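Local coordinates for CRISPR-associated protein, Cse1 family (Acidimicrobium ferrooxidans, PDB 4H3T) that probably serves as the Cse1 large subunit of a type I-E Cascade complex, taking part in CRISPR defence against invading DNA, at residues P157-A160 with A161-L164; E270-D274 with A275-P279; A446-K449 with A450-A454; L455-E458 with I459-R462. The protein carries 1 engineered substitution. All blocks are in the same frame, centred on the assembly; numbering follows the deposited sequence.

Interaction 1 of 4, residues P157-A160 with A161-L164; sequences PAEA and ARWL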
ATOM      1  N   PRO A 157      12.861  18.855 -13.414  1.00 39.86           N
ATOM      2  CA  PRO A 157      13.014  17.499 -14.027  1.00 39.15           C
ATOM      3  C   PRO A 157      12.859  16.341 -13.001  1.00 41.07           C
ATOM      4  O   PRO A 157      12.156  15.384 -13.279  1.00 38.16           O
ATOM      5  CB  PRO A 157      14.413  17.561 -14.669  1.00 41.17           C
ATOM      6  CG  PRO A 157      14.608  19.031 -14.976  1.00 44.74           C
ATOM      7  CD  PRO A 157      14.007  19.724 -13.742  1.00 42.64           C
ATOM      8  N   ALA A 158      13.453  16.441 -11.808  1.00 38.04           N
ATOM      9  CA  ALA A 158      13.343  15.395 -10.769  1.00 36.34           C
ATOM     10  C   ALA A 158      11.879  15.189 -10.329  1.00 38.16           C
ATOM     11  O   ALA A 158      11.465  14.038 -10.190  1.00 37.77           O
ATOM     12  CB  ALA A 158      14.195  15.764  -9.558  1.00 37.12           C
ATOM     13  N   GLU A 159      11.103  16.288 -10.111  1.00 37.66           N
ATOM     14  CA  GLU A 159       9.691  16.168  -9.718  1.00 38.23           C
ATOM     15  C   GLU A 159       8.901  15.504 -10.811  1.00 40.96           C
ATOM     16  O   GLU A 159       8.049  14.646 -10.552  1.00 37.62           O
ATOM     17  CB  GLU A 159       9.020  17.522  -9.417  1.00 40.18           C
ATOM     18  CG  GLU A 159       9.551  18.229  -8.173  1.00 50.33           C
ATOM     19  CD  GLU A 159       9.245  19.717  -8.033  1.00 57.87           C
ATOM     20  OE1 GLU A 159       9.124  20.445  -9.046  1.00 48.78           O
ATOM     21  OE2 GLU A 159       9.241  20.179  -6.878  1.00 62.31           O
ATOM     22  N   ALA A 160       9.170  15.909 -12.058  1.00 38.51           N
ATOM     23  CA  ALA A 160       8.405  15.376 -13.184  1.00 37.44           C
ATOM     24  C   ALA A 160       8.683  13.889 -13.347  1.00 39.39           C
ATOM     25  O   ALA A 160       7.766  13.129 -13.600  1.00 36.71           O
ATOM     26  CB  ALA A 160       8.714  16.109 -14.482  1.00 37.58           C
ATOM     27  N   ALA A 161       9.931  13.492 -13.187  1.00 37.95           N
ATOM     28  CA  ALA A 161      10.308  12.055 -13.296  1.00 38.48           C
ATOM     29  C   ALA A 161       9.589  11.213 -12.235  1.00 39.47           C
ATOM     30  O   ALA A 161       9.094  10.126 -12.552  1.00 36.49           O
ATOM     31  CB  ALA A 161      11.799  11.885 -13.171  1.00 38.56           C
ATOM     32  N   ARG A 162       9.554  11.688 -10.973  1.00 36.33           N
ATOM     33  CA  ARG A 162       8.880  10.953  -9.909  1.00 35.59           C
ATOM     34  C   ARG A 162       7.390  10.807 -10.211  1.00 37.77           C
ATOM     35  O   ARG A 162       6.852   9.700 -10.126  1.00 34.58           O
ATOM     36  CB  ARG A 162       9.048  11.640  -8.573  1.00 36.13           C
ATOM     37  CG  ARG A 162      10.434  11.518  -8.020  1.00 36.62           C
ATOM     38  CD  ARG A 162      10.529  12.001  -6.598  1.00 37.98           C
ATOM     39  NE  ARG A 162      10.191  13.401  -6.396  1.00 36.58           N
ATOM     40  CZ  ARG A 162      11.042  14.409  -6.292  1.00 44.48           C
ATOM     41  NH1 ARG A 162      12.333  14.224  -6.519  1.00 37.78           N
ATOM     42  NH2 ARG A 162      10.599  15.633  -6.047  1.00 41.16           N
ATOM     43  N   TRP A 163       6.733  11.908 -10.619  1.00 34.96           N
ATOM     44  CA  TRP A 163       5.319  11.837 -10.911  1.00 35.73           C
ATOM     45  C   TRP A 163       4.981  11.041 -12.166  1.00 39.14           C
ATOM     46  O   TRP A 163       3.872  10.476 -12.257  1.00 37.21           O
ATOM     47  CB  TRP A 163       4.694  13.185 -10.984  1.00 36.89           C
ATOM     48  CG  TRP A 163       4.617  13.839  -9.646  1.00 39.59           C
ATOM     49  CD1 TRP A 163       5.236  14.994  -9.264  1.00 43.27           C
ATOM     50  CD2 TRP A 163       3.818  13.432  -8.544  1.00 40.39           C
ATOM     51  NE1 TRP A 163       4.870  15.318  -7.977  1.00 43.77           N
ATOM     52  CE2 TRP A 163       4.094  14.325  -7.476  1.00 45.26           C
ATOM     53  CE3 TRP A 163       3.028  12.296  -8.279  1.00 42.06           C
ATOM     54  CZ2 TRP A 163       3.471  14.213  -6.234  1.00 44.94           C
ATOM     55  CZ3 TRP A 163       2.428  12.186  -7.048  1.00 43.74           C
ATOM     56  CH2 TRP A 163       2.691  13.116  -6.027  1.00 44.92           C
ATOM     57  N   LEU A 164       5.913  10.993 -13.113  1.00 36.11           N
ATOM     58  CA  LEU A 164       5.772  10.208 -14.327  1.00 36.23           C
ATOM     59  C   LEU A 164       5.697   8.705 -13.997  1.00 39.51           C
ATOM     60  O   LEU A 164       4.817   8.025 -14.478  1.00 37.44           O
ATOM     61  CB  LEU A 164       6.949  10.516 -15.245  1.00 37.32           C
ATOM     62  CG  LEU A 164       7.124   9.745 -16.507  1.00 41.39           C
ATOM     63  CD1 LEU A 164       5.921   9.937 -17.426  1.00 40.35           C
ATOM     64  CD2 LEU A 164       8.396  10.197 -17.208  1.00 44.48           C
TER
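Glu159 and Arg162 meet three residues apart on one turn of alpha-helix, with the arginine's NH2 lying 3.5 Å from CG of Glu159. The touch is with the aliphatic part of the glutamate; the charged ends stay separate, OE2 of Glu159 being 4.8 Å from NH2 of Arg162, and the two flat groups are turned 87° apart. The glutamate's own acid is engaged elsewhere: OE1 of Glu159 accepts a hydrogen bond from the backbone N of Ser156, the residue just before the helix. Arg162 bends at its third torsion (chi3 -61°), which folds the guanidinium back so that one face looks onto Ala158 O and Glu159 CA. Its NH1 then reaches Glu29 in a salt bridge and the backbone O of Trp17. Ala160 and Ala161 continue the turn through the main chain: Ala161 N bonds to Pro157 O at 2.9 Å, and Ala160 O receives Leu164 N at 2.9 Å. CB of Ala161 also rests 3.5 Å from Pro157 O. Around this first part of helix 157-170, Ala158 and Ala161 pack on Trp17, while Ala160 and Leu164 lean on Leu267 and Ile265 of strand 263-272.

Interaction 2 of 4, residues E270-D274 with A275-P279; sequences ERRGD and AIVVP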
ATOM      1  N   GLU A 270      11.199  23.017 -21.014  1.00 43.61           N
ATOM      2  CA  GLU A 270      11.547  24.351 -21.507  1.00 43.10           C
ATOM      3  C   GLU A 270      12.719  24.856 -20.749  1.00 45.55           C
ATOM      4  O   GLU A 270      12.784  24.680 -19.516  1.00 42.01           O
ATOM      5  CB  GLU A 270      10.357  25.312 -21.372  1.00 43.47           C
ATOM      6  CG  GLU A 270      10.619  26.749 -21.757  1.00 53.77           C
ATOM      7  CD  GLU A 270       9.551  27.771 -21.402  1.00 70.63           C
ATOM      8  OE1 GLU A 270       8.650  27.425 -20.615  1.00 54.79           O
ATOM      9  OE2 GLU A 270       9.635  28.928 -21.879  1.00 77.34           O
ATOM     10  N   ARG A 271      13.616  25.555 -21.461  0.62 44.75           N
ATOM     11  CA  ARG A 271      14.787  26.174 -20.874  0.62 45.36           C
ATOM     12  C   ARG A 271      14.374  27.564 -20.388  0.62 47.95           C
ATOM     13  O   ARG A 271      13.798  28.339 -21.162  0.62 47.27           O
ATOM     14  CB  ARG A 271      15.935  26.268 -21.899  0.62 49.66           C
ATOM     15  CG  ARG A 271      17.325  26.351 -21.261  0.62 69.36           C
ATOM     16  CD  ARG A 271      18.204  25.146 -21.614  0.62 78.17           C
ATOM     17  NE  ARG A 271      18.960  24.625 -20.476  0.62 63.54           N
ATOM     18  CZ  ARG A 271      19.875  23.669 -20.556  0.62 57.02           C
ATOM     19  NH1 ARG A 271      20.507  23.257 -19.465  0.62 67.23           N
ATOM     20  NH2 ARG A 271      20.148  23.094 -21.724  0.62 49.65           N
ATOM     21  N   ARG A 272      14.616  27.867 -19.105  1.00 43.22           N
ATOM     22  CA  ARG A 272      14.310  29.204 -18.560  1.00 44.32           C
ATOM     23  C   ARG A 272      15.627  29.690 -17.932  1.00 47.72           C
ATOM     24  O   ARG A 272      15.979  29.253 -16.822  1.00 45.56           O
ATOM     25  CB  ARG A 272      13.160  29.103 -17.549  1.00 40.91           C
ATOM     26  CG  ARG A 272      11.862  28.765 -18.180  1.00 42.60           C
ATOM     27  CD  ARG A 272      10.758  28.821 -17.163  1.00 41.88           C
ATOM     28  NE  ARG A 272       9.482  28.500 -17.783  1.00 46.36           N
ATOM     29  CZ  ARG A 272       8.309  28.441 -17.159  1.00 49.22           C
ATOM     30  NH1 ARG A 272       8.230  28.653 -15.868  1.00 47.70           N
ATOM     31  NH2 ARG A 272       7.213  28.136 -17.827  1.00 43.54           N
ATOM     32  N   GLY A 273      16.374  30.490 -18.692  1.00 45.78           N
ATOM     33  CA  GLY A 273      17.714  30.910 -18.292  1.00 48.82           C
ATOM     34  C   GLY A 273      18.567  29.639 -18.280  1.00 54.99           C
ATOM     35  O   GLY A 273      18.540  28.900 -19.243  1.00 54.32           O
ATOM     36  N   ASP A 274      19.247  29.329 -17.210  1.00 55.04           N
ATOM     37  CA  ASP A 274      20.047  28.106 -17.147  1.00 57.98           C
ATOM     38  C   ASP A 274      19.251  26.874 -16.669  1.00 63.27           C
ATOM     39  O   ASP A 274      19.778  25.759 -16.756  1.00 66.56           O
ATOM     40  CB  ASP A 274      21.292  28.302 -16.246  1.00 64.46           C
ATOM     41  CG  ASP A 274      21.099  29.104 -14.970  1.00 90.94           C
ATOM     42  OD1 ASP A 274      20.223  28.713 -14.145  1.00 91.84           O
ATOM     43  OD2 ASP A 274      21.801  30.144 -14.808  1.00103.23           O
ATOM     44  N   ALA A 275      17.997  27.052 -16.191  1.00 52.50           N
ATOM     45  CA  ALA A 275      17.211  25.968 -15.640  1.00 49.49           C
ATOM     46  C   ALA A 275      16.351  25.290 -16.672  1.00 49.83           C
ATOM     47  O   ALA A 275      15.752  25.947 -17.468  1.00 50.10           O
ATOM     48  CB  ALA A 275      16.323  26.502 -14.529  1.00 49.63           C
ATOM     49  N   ILE A 276      16.249  23.975 -16.617  1.00 45.11           N
ATOM     50  CA  ILE A 276      15.297  23.225 -17.411  1.00 43.03           C
ATOM     51  C   ILE A 276      14.133  22.986 -16.485  1.00 45.44           C
ATOM     52  O   ILE A 276      14.338  22.508 -15.366  1.00 43.64           O
ATOM     53  CB  ILE A 276      15.887  21.902 -17.960  1.00 47.17           C
ATOM     54  CG1 ILE A 276      17.129  22.129 -18.849  1.00 49.38           C
ATOM     55  CG2 ILE A 276      14.769  21.127 -18.737  1.00 47.33           C
ATOM     56  CD1 ILE A 276      17.977  20.755 -19.001  1.00 55.50           C
ATOM     57  N   VAL A 277      12.923  23.287 -16.927  1.00 40.84           N
ATOM     58  CA  VAL A 277      11.727  22.989 -16.147  1.00 39.29           C
ATOM     59  C   VAL A 277      10.740  22.313 -17.081  1.00 44.56           C
ATOM     60  O   VAL A 277      10.944  22.293 -18.302  1.00 41.97           O
ATOM     61  CB  VAL A 277      11.125  24.239 -15.455  1.00 43.28           C
ATOM     62  CG1 VAL A 277      12.161  24.847 -14.521  1.00 45.14           C
ATOM     63  CG2 VAL A 277      10.651  25.263 -16.483  1.00 42.62           C
ATOM     64  N   VAL A 278       9.669  21.795 -16.486  1.00 39.05           N
ATOM     65  CA  VAL A 278       8.594  21.124 -17.232  1.00 41.12           C
ATOM     66  C   VAL A 278       7.279  21.863 -16.960  1.00 41.56           C
ATOM     67  O   VAL A 278       6.655  21.574 -15.983  1.00 42.35           O
ATOM     68  CB  VAL A 278       8.469  19.610 -16.885  1.00 43.33           C
ATOM     69  CG1 VAL A 278       7.417  18.936 -17.751  1.00 43.09           C
ATOM     70  CG2 VAL A 278       9.804  18.879 -17.013  1.00 44.16           C
ATOM     71  N   PRO A 279       6.843  22.770 -17.829  1.00 41.28           N
ATOM     72  CA  PRO A 279       5.572  23.497 -17.571  1.00 41.64           C
ATOM     73  C   PRO A 279       4.320  22.790 -18.136  1.00 46.03           C
ATOM     74  O   PRO A 279       3.197  23.142 -17.777  1.00 43.63           O
ATOM     75  CB  PRO A 279       5.790  24.826 -18.284  1.00 44.82           C
ATOM     76  CG  PRO A 279       6.728  24.539 -19.343  1.00 47.21           C
ATOM     77  CD  PRO A 279       7.581  23.369 -18.954  1.00 41.89           C
TER
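Glu270 to Arg272 pair antiparallel with Ala275 to Val277 in a tight beta hairpin at the surface, where strand 263-272 turns back into strand 275-289. A type II' turn from Arg272 to Ala275 makes the reversal, with Gly273 in its first inner position at a positive phi of 66°, which favours glycine. Glu270 and Val277 form a hydrogen-bonded pair, Glu270 N to Val277 O at 2.8 Å and Val277 N to Glu270 O at 2.9 Å. Arg271 stands across from Ile276 as a non-hydrogen-bonded pair; in the conformer described, one of two, Ile276 CG1 lies over one face of the Arg271 guanidinium. Arg272 N gives a nearly straight bond to Ala275 O. The return bond, Ala275 N to Arg272 O, is longer at 3.1 Å and comes from above the carbonyl plane. On the face carrying Glu270, Arg272 and Val277, the extended arginine passes CG2 of Val277 at about a right angle, its CD 3.6 Å from that methyl. It then grips Glu270 side-on: Arg272 NE at 3.1 Å and Arg272 NH2 at 3.2 Å both bond to Glu270 OE1, from the same face of the carboxylate, in a salt bridge along one strand. Pro279 CB lies 3.6 Å from Arg272 NH2. Val278 bonds through its backbone to Leu155, just before helix 157-170, and Pro279 to Ala128, while Ile276 and Val278 rest on Phe105 in a loop.

Interaction 3 of 4, residues A446-K449 with A450-A454; sequences ALAK and AARSA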
ATOM      1  N   ALA A 446     -30.602   6.419  15.018  1.00 38.11           N
ATOM      2  CA  ALA A 446     -29.470   6.749  14.149  1.00 39.02           C
ATOM      3  C   ALA A 446     -28.418   7.575  14.933  1.00 36.63           C
ATOM      4  O   ALA A 446     -27.242   7.370  14.764  1.00 36.06           O
ATOM      5  CB  ALA A 446     -29.952   7.460  12.876  1.00 39.36           C
ATOM      6  N   LEU A 447     -28.825   8.488  15.743  1.00 34.45           N
ATOM      7  CA  LEU A 447     -27.888   9.273  16.580  1.00 36.22           C
ATOM      8  C   LEU A 447     -27.135   8.395  17.579  1.00 37.73           C
ATOM      9  O   LEU A 447     -25.896   8.512  17.736  1.00 36.78           O
ATOM     10  CB  LEU A 447     -28.676  10.350  17.324  1.00 37.19           C
ATOM     11  CG  LEU A 447     -27.899  11.235  18.351  1.00 39.48           C
ATOM     12  CD1 LEU A 447     -26.661  11.923  17.732  1.00 39.80           C
ATOM     13  CD2 LEU A 447     -28.819  12.306  18.941  1.00 40.19           C
ATOM     14  N   ALA A 448     -27.845   7.534  18.281  1.00 37.37           N
ATOM     15  CA  ALA A 448     -27.173   6.604  19.240  1.00 36.57           C
ATOM     16  C   ALA A 448     -26.204   5.720  18.529  1.00 36.87           C
ATOM     17  O   ALA A 448     -25.113   5.469  19.033  1.00 34.68           O
ATOM     18  CB  ALA A 448     -28.230   5.773  19.985  1.00 37.96           C
ATOM     19  N   LYS A 449     -26.528   5.291  17.299  1.00 35.37           N
ATOM     20  CA  LYS A 449     -25.585   4.457  16.545  1.00 33.92           C
ATOM     21  C   LYS A 449     -24.334   5.203  16.156  1.00 36.13           C
ATOM     22  O   LYS A 449     -23.213   4.662  16.227  1.00 34.88           O
ATOM     23  CB  LYS A 449     -26.291   3.911  15.310  1.00 36.42           C
ATOM     24  CG  LYS A 449     -25.364   3.138  14.412  1.00 42.16           C
ATOM     25  CD  LYS A 449     -26.142   2.495  13.298  1.00 51.85           C
ATOM     26  CE  LYS A 449     -25.246   1.592  12.471  1.00 62.73           C
ATOM     27  NZ  LYS A 449     -26.046   0.577  11.721  1.00 78.29           N
ATOM     28  N   ALA A 450     -24.481   6.472  15.780  1.00 35.99           N
ATOM     29  CA  ALA A 450     -23.315   7.285  15.455  1.00 34.50           C
ATOM     30  C   ALA A 450     -22.482   7.530  16.745  1.00 33.83           C
ATOM     31  O   ALA A 450     -21.267   7.444  16.704  1.00 35.60           O
ATOM     32  CB  ALA A 450     -23.763   8.611  14.816  1.00 35.01           C
ATOM     33  N   ALA A 451     -23.110   7.738  17.901  1.00 32.00           N
ATOM     34  CA  ALA A 451     -22.350   7.891  19.147  1.00 33.87           C
ATOM     35  C   ALA A 451     -21.585   6.594  19.517  1.00 36.70           C
ATOM     36  O   ALA A 451     -20.520   6.666  20.092  1.00 35.61           O
ATOM     37  CB  ALA A 451     -23.264   8.295  20.281  1.00 35.35           C
ATOM     38  N   ARG A 452     -22.193   5.429  19.318  1.00 35.51           N
ATOM     39  CA  ARG A 452     -21.507   4.155  19.577  1.00 35.24           C
ATOM     40  C   ARG A 452     -20.240   4.022  18.696  1.00 36.28           C
ATOM     41  O   ARG A 452     -19.179   3.634  19.195  1.00 33.80           O
ATOM     42  CB  ARG A 452     -22.427   2.969  19.353  1.00 34.44           C
ATOM     43  CG  ARG A 452     -23.568   2.901  20.333  1.00 35.42           C
ATOM     44  CD  ARG A 452     -24.289   1.548  20.445  1.00 38.52           C
ATOM     45  NE  ARG A 452     -24.935   1.223  19.204  1.00 41.85           N
ATOM     46  CZ  ARG A 452     -26.177   1.535  18.842  1.00 43.57           C
ATOM     47  NH1 ARG A 452     -26.997   2.153  19.686  1.00 43.29           N
ATOM     48  NH2 ARG A 452     -26.602   1.241  17.642  1.00 40.38           N
ATOM     49  N   SER A 453     -20.355   4.388  17.402  0.51 34.24           N
ATOM     50  CA  SER A 453     -19.227   4.356  16.490  0.51 34.02           C
ATOM     51  C   SER A 453     -18.146   5.296  16.923  0.51 37.08           C
ATOM     52  O   SER A 453     -16.988   4.911  16.858  0.51 36.31           O
ATOM     53  CB  SER A 453     -19.659   4.704  15.069  0.51 37.83           C
ATOM     54  OG  SER A 453     -18.517   4.707  14.234  0.51 41.26           O
ATOM     55  N   ALA A 454     -18.499   6.545  17.337  1.00 35.07           N
ATOM     56  CA  ALA A 454     -17.504   7.527  17.801  1.00 35.38           C
ATOM     57  C   ALA A 454     -16.744   6.985  19.026  1.00 37.37           C
ATOM     58  O   ALA A 454     -15.538   7.079  19.058  1.00 38.98           O
ATOM     59  CB  ALA A 454     -18.148   8.888  18.114  1.00 36.17           C
TER
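Arg452 folds its guanidinium back over the turn before it, one face lying above Lys449 CA and Ala448 O. This is an i to i+3 and i+4 contact near the start of the long alpha-helix 445-473, on a largely solvent-facing stretch. The first torsion (chi1 -66°) sets CG beside the arginine's own backbone N, and the bend at the third (chi3 -64°) brings the head round toward the N-terminal end of the helix. NH2 comes to rest 3.6 Å from CB of Lys449, and NH1 lies 3.8 Å from CB of Ala448. Lys449 is fully extended and crosses the arginine at a slant; its NZ remains 6.0 Å from Arg452 NH2, so the like charges stay apart. The arginine has an acidic mate in the same chain, NH1 forming a salt bridge with Glu421. With an alanine here, Glu421 would probably lose that mate and the backbone around Ala448 and Lys449 would lose the flat group lying over it. Ala448 and Ala451 both pack on Tyr424. Beneath all this run the helix bonds, Ala450 N to Ala446 O at 3.1 Å and Ala451 N to Leu447 O at 2.9 Å. Ala448 O has a double role: it accepts from Arg452 N at 2.9 Å and also has CG of the same arginine 3.3 Å away.

Interaction 4 of 4, residues L455-E458 with I459-R462; sequences LAEE and IYGR. Engineered in segment 459-462: Ile459 (natural residue Leu).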
ATOM      1  N   LEU A 455     -17.415   6.369  19.980  1.00 34.62           N
ATOM      2  CA  LEU A 455     -16.714   5.854  21.163  1.00 35.77           C
ATOM      3  C   LEU A 455     -15.840   4.635  20.804  1.00 38.46           C
ATOM      4  O   LEU A 455     -14.750   4.495  21.352  1.00 38.77           O
ATOM      5  CB  LEU A 455     -17.673   5.560  22.328  1.00 37.51           C
ATOM      6  CG  LEU A 455     -17.014   5.329  23.739  1.00 40.70           C
ATOM      7  CD1 LEU A 455     -16.149   6.539  24.192  1.00 42.58           C
ATOM      8  CD2 LEU A 455     -18.054   5.114  24.732  1.00 40.72           C
ATOM      9  N   ALA A 456     -16.285   3.778  19.876  1.00 36.58           N
ATOM     10  CA  ALA A 456     -15.441   2.687  19.330  1.00 34.61           C
ATOM     11  C   ALA A 456     -14.191   3.271  18.664  1.00 36.90           C
ATOM     12  O   ALA A 456     -13.072   2.809  18.897  1.00 35.78           O
ATOM     13  CB  ALA A 456     -16.245   1.888  18.294  1.00 34.70           C
ATOM     14  N   GLU A 457     -14.356   4.294  17.808  1.00 34.18           N
ATOM     15  CA  GLU A 457     -13.163   4.895  17.184  1.00 37.12           C
ATOM     16  C   GLU A 457     -12.221   5.483  18.226  1.00 39.44           C
ATOM     17  O   GLU A 457     -11.003   5.403  18.087  1.00 37.80           O
ATOM     18  CB  GLU A 457     -13.517   5.947  16.118  1.00 37.95           C
ATOM     19  CG  GLU A 457     -14.158   5.357  14.877  1.00 36.09           C
ATOM     20  CD  GLU A 457     -13.323   4.298  14.176  1.00 41.02           C
ATOM     21  OE1 GLU A 457     -12.065   4.359  14.211  1.00 41.74           O
ATOM     22  OE2 GLU A 457     -13.941   3.369  13.628  1.00 45.90           O
ATOM     23  N   GLU A 458     -12.744   6.061  19.272  1.00 37.98           N
ATOM     24  CA  GLU A 458     -11.874   6.598  20.320  1.00 37.42           C
ATOM     25  C   GLU A 458     -11.042   5.471  21.021  1.00 40.79           C
ATOM     26  O   GLU A 458      -9.853   5.641  21.228  1.00 40.55           O
ATOM     27  CB  GLU A 458     -12.696   7.373  21.370  1.00 38.80           C
ATOM     28  CG  GLU A 458     -11.776   8.107  22.324  1.00 46.03           C
ATOM     29  CD  GLU A 458     -12.463   9.238  23.071  1.00 62.28           C
ATOM     30  OE1 GLU A 458     -13.712   9.381  22.993  1.00 58.54           O
ATOM     31  OE2 GLU A 458     -11.741   9.932  23.817  1.00 61.87           O
ATOM     32  N   ILE A 459     -11.640   4.346  21.394  1.00 37.59           N
ATOM     33  CA  ILE A 459     -10.846   3.276  21.990  1.00 36.64           C
ATOM     34  C   ILE A 459      -9.816   2.716  20.963  1.00 40.45           C
ATOM     35  O   ILE A 459      -8.689   2.457  21.334  1.00 38.93           O
ATOM     36  CB  ILE A 459     -11.692   2.154  22.637  1.00 39.84           C
ATOM     37  CG1 ILE A 459     -10.784   1.354  23.610  1.00 40.11           C
ATOM     38  CG2 ILE A 459     -12.394   1.231  21.627  1.00 40.63           C
ATOM     39  CD1 ILE A 459     -11.346   0.241  24.350  1.00 42.74           C
ATOM     40  N   TYR A 460     -10.154   2.599  19.678  1.00 35.94           N
ATOM     41  CA  TYR A 460      -9.145   2.135  18.713  1.00 36.90           C
ATOM     42  C   TYR A 460      -7.945   3.100  18.663  1.00 40.39           C
ATOM     43  O   TYR A 460      -6.802   2.642  18.594  1.00 38.96           O
ATOM     44  CB  TYR A 460      -9.772   1.955  17.309  1.00 38.42           C
ATOM     45  CG  TYR A 460     -10.607   0.707  17.231  1.00 39.14           C
ATOM     46  CD1 TYR A 460     -10.040  -0.540  17.457  1.00 43.39           C
ATOM     47  CD2 TYR A 460     -11.932   0.748  16.797  1.00 39.86           C
ATOM     48  CE1 TYR A 460     -10.745  -1.712  17.220  1.00 42.49           C
ATOM     49  CE2 TYR A 460     -12.685  -0.432  16.670  1.00 40.00           C
ATOM     50  CZ  TYR A 460     -12.076  -1.658  16.917  1.00 46.63           C
ATOM     51  OH  TYR A 460     -12.603  -2.879  16.686  1.00 51.27           O
ATOM     52  N   GLY A 461      -8.199   4.420  18.750  1.00 37.22           N
ATOM     53  CA  GLY A 461      -7.117   5.395  18.716  1.00 39.57           C
ATOM     54  C   GLY A 461      -6.210   5.203  19.928  1.00 40.62           C
ATOM     55  O   GLY A 461      -5.003   5.219  19.805  1.00 40.64           O
ATOM     56  N   ARG A 462      -6.816   4.964  21.110  0.51 38.33           N
ATOM     57  CA  ARG A 462      -6.089   4.695  22.355  0.51 39.68           C
ATOM     58  C   ARG A 462      -5.346   3.364  22.337  0.51 44.32           C
ATOM     59  O   ARG A 462      -4.329   3.247  22.996  0.51 44.90           O
ATOM     60  CB  ARG A 462      -7.059   4.703  23.538  0.51 42.86           C
ATOM     61  CG  ARG A 462      -7.511   6.124  23.879  0.51 48.21           C
ATOM     62  CD  ARG A 462      -6.562   6.799  24.858  0.51 47.08           C
ATOM     63  NE  ARG A 462      -6.769   6.256  26.212  0.51 49.82           N
ATOM     64  CZ  ARG A 462      -7.756   6.600  27.036  0.51 65.31           C
ATOM     65  NH1 ARG A 462      -8.633   7.537  26.688  0.51 60.69           N
ATOM     66  NH2 ARG A 462      -7.886   5.998  28.207  0.51 62.26           N
TER
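Tyr460 sets its ring beside the carbonyl oxygen of Ala456, four residues back, CD2 of Tyr460 lying 3.2 Å from Ala456 O. A first torsion of -76° keeps CG beside the tyrosine's own backbone N and directs the ring back along the helix, so that Glu457 CA comes up at the ring edge, near its plane. The same oxygen accepts the main-chain bond from Tyr460 N at 3.0 Å and has CG2 of Ile459 at 3.2 Å. Ile459 is an engineered residue, leucine in the natural protein; its CG1 lies anti to the backbone N (chi1 -162°) with an extended tip, which leaves CG2 wedged between N and carbonyl carbon and close to Ala456. This turn belongs to helix 445-473, a member of the C-terminal helical bundle of Cse1: Ile459 packs on Ala413 of helix 397-415 and on Val494 and Leu498 of helix 481-504, and Tyr460 on Ala410 and Ala413. Glu457 curls at its second torsion, and its OE1, 4.4 Å from Tyr460 CD2, forms a salt bridge with Arg328, which also makes a cation-pi contact with the tyrosine. Were Tyr460 replaced by an alanine, Arg328 would be without its aromatic partner and a gap is likely to open beside Ala410 and Ala413. In the conformer described, OE2 of Glu458 lies 4.9 Å from NH1 of Arg462, and Arg462 forms a salt bridge with Asp497; the extended Glu458 pairs with Arg501. Arg462 CG stays near the turn at 3.6 Å from Glu458 O.

From the N terminus the four contacts come in series, each within one continuous stretch, so none nests in or crosses another. Interaction 1 opens helix 157-170; interaction 2, at the hairpin tip, closes the short turn between strands 263-272 and 275-289. These two touch, with Pro157 CD 3.2 Å from Ile276 O and Ala160 CB packed on Val278 CG2, so the start of the helix lies against the second strand. Interactions 3 and 4 follow directly on one another along helix 445-473, their centres 13 Å apart, running from its exposed start into the helical bundle. Interactions 1 and 4 lie on opposite sides of the chain's centre, nearest atoms about 27 Å apart.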